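Local coordinates for protein aspartate aminotransferase (Plasmodium falciparum, PDB 3K7Y) that probably catalyses the reversible transfer of an amino group from L-aspartate to 2-oxoglutarate, giving oxaloacetate and L-glutamate, with pyridoxal 5'-phosphate as cofactor, at residues A215-G218 / N223-E226. Residues are numbered along the deposited sequence; the frame is centred on the assembly and turned at random.
With PLP (pyridoxal-5'-phosphate), chain B.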
loop_
_atom_site.group_PDB
_atom_site.type_symbol
_atom_site.label_atom_id
_atom_site.label_comp_id
_atom_site.label_asym_id
_atom_site.label_seq_id
_atom_site.Cartn_x
_atom_site.Cartn_y
_atom_site.Cartn_z
ATOM N N ALA A 215 4.858 -12.516 12.285
ATOM C CA ALA A 215 3.587 -11.827 12.454
ATOM C C ALA A 215 3.130 -11.665 13.900
ATOM O O ALA A 215 2.261 -10.829 14.180
ATOM C CB ALA A 215 2.536 -12.512 11.672
ATOM N N TYR A 216 3.697 -12.450 14.818
ATOM C CA TYR A 216 3.236 -12.435 16.213
ATOM C C TYR A 216 4.350 -12.467 17.263
ATOM O O TYR A 216 4.416 -13.406 18.069
ATOM C CB TYR A 216 2.290 -13.614 16.488
ATOM C CG TYR A 216 1.287 -13.902 15.410
ATOM C CD1 TYR A 216 0.068 -13.242 15.384
ATOM C CD2 TYR A 216 1.549 -14.854 14.427
ATOM C CE1 TYR A 216 -0.860 -13.508 14.397
ATOM C CE2 TYR A 216 0.627 -15.119 13.430
ATOM C CZ TYR A 216 -0.577 -14.443 13.424
ATOM O OH TYR A 216 -1.506 -14.685 12.443
ATOM N N GLN A 217 5.223 -11.464 17.277
ATOM C CA GLN A 217 6.188 -11.384 18.369
ATOM C C GLN A 217 5.385 -11.192 19.642
ATOM O O GLN A 217 4.615 -10.236 19.751
ATOM C CB GLN A 217 7.172 -10.228 18.189
ATOM C CG GLN A 217 8.577 -10.633 17.765
ATOM C CD GLN A 217 9.641 -9.634 18.226
ATOM O OE1 GLN A 217 9.455 -8.431 18.141
ATOM N NE2 GLN A 217 10.759 -10.141 18.712
ATOM N N GLY A 218 5.528 -12.119 20.582
ATOM C CA GLY A 218 4.929 -11.958 21.914
ATOM C C GLY A 218 3.691 -12.788 22.208
ATOM O O GLY A 218 3.016 -12.568 23.226
ATOM N N ASN A 223 7.874 -13.704 27.616
ATOM C CA ASN A 223 8.833 -12.716 27.152
ATOM C C ASN A 223 8.775 -12.718 25.645
ATOM O O ASN A 223 8.697 -13.780 25.036
ATOM C CB ASN A 223 10.249 -13.053 27.643
ATOM C CG ASN A 223 11.296 -12.019 27.219
ATOM O OD1 ASN A 223 11.051 -11.165 26.363
ATOM N ND2 ASN A 223 12.474 -12.103 27.817
ATOM N N LEU A 224 8.801 -11.535 25.043
ATOM C CA LEU A 224 8.619 -11.426 23.595
ATOM C C LEU A 224 9.947 -11.404 22.852
ATOM O O LEU A 224 9.980 -11.446 21.621
ATOM C CB LEU A 224 7.731 -10.228 23.222
ATOM C CG LEU A 224 8.285 -8.832 23.477
ATOM C CD1 LEU A 224 8.980 -8.323 22.238
ATOM C CD2 LEU A 224 7.169 -7.893 23.869
ATOM N N GLU A 225 11.043 -11.346 23.593
ATOM C CA GLU A 225 12.338 -11.532 22.967
ATOM C C GLU A 225 12.566 -13.014 22.741
ATOM O O GLU A 225 13.306 -13.383 21.844
ATOM C CB GLU A 225 13.468 -10.915 23.788
ATOM C CG GLU A 225 13.414 -9.395 23.852
ATOM C CD GLU A 225 14.723 -8.752 24.304
ATOM O OE1 GLU A 225 15.076 -7.694 23.738
ATOM O OE2 GLU A 225 15.403 -9.290 25.207
ATOM N N GLU A 226 11.915 -13.854 23.551
ATOM C CA GLU A 226 11.985 -15.316 23.389
ATOM C C GLU A 226 11.600 -15.708 21.958
ATOM O O GLU A 226 12.391 -16.332 21.253
ATOM C CB GLU A 226 11.082 -16.056 24.398
ATOM C CG GLU A 226 11.711 -16.461 25.747
ATOM C CD GLU A 226 10.966 -17.634 26.436
ATOM O OE1 GLU A 226 11.110 -18.778 25.939
ATOM O OE2 GLU A 226 10.255 -17.424 27.467
HETATM N N1 PLP B . 2.419 -13.843 7.853
HETATM C C2 PLP B . 1.638 -14.613 8.676
HETATM C C2A PLP B . 2.154 -15.936 9.096
HETATM C C3 PLP B . 0.406 -14.141 9.103
HETATM O O3 PLP B . -0.368 -14.903 9.942
HETATM C C4 PLP B . -0.041 -12.888 8.681
HETATM C C4A PLP B . -1.310 -12.366 9.285
HETATM O O4A PLP B . -1.247 -11.650 10.293
HETATM C C5 PLP B . 0.756 -12.086 7.842
HETATM C C6 PLP B . 1.990 -12.591 7.428
HETATM C C5A PLP B . 0.352 -10.708 7.309
HETATM O O4P PLP B . -0.108 -9.765 8.261
HETATM P P PLP B . -0.720 -8.342 7.783
HETATM O O1P PLP B . -0.517 -7.284 8.829
HETATM O O2P PLP B . -2.212 -8.472 7.634
HETATM O O3P PLP B . -0.020 -7.946 6.502
#
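Gly218 and Leu224 bring their backbones together where the loop after strand 209-214 doubles back before helix 229-235, their CA atoms 4.1 Å apart. In this class I (fold type I) aminotransferase the loop leaves the central mixed sheet at the cofactor and leads to helix 229-235. Gly218, with a positive phi of 105°, presents its bare CA to Leu224 CB, 3.5 Å away. The Leu224 side chain also touches Ile311 and Leu314 of helix 304-335. The side chain of Gln217 crosses that of Leu224 at about a right angle, Gln217 OE1 lying 4.1 Å from Leu224 CD1. Gln217 NE2 comes within 3.3 Å of Leu224 O at an angle too poor for a hydrogen bond and is hydrogen-bonded to Leu84 O instead. No hydrogen bond joins the two segments; Gly218 N is held by Asp227 OD2. An Asx turn shapes 223-225, Glu225 N donating to Asn223 OD1 from above the carbonyl plane. At the other end of 215-218, Ala215 CB sits over one face of the Tyr216 ring, offset toward its rim, and meets the pyridine ring of pyridoxal phosphate, 3.7 Å from C3. Tyr216 OH shares a hydrogen bond of 2.8 Å with the cofactor's phenolic O3.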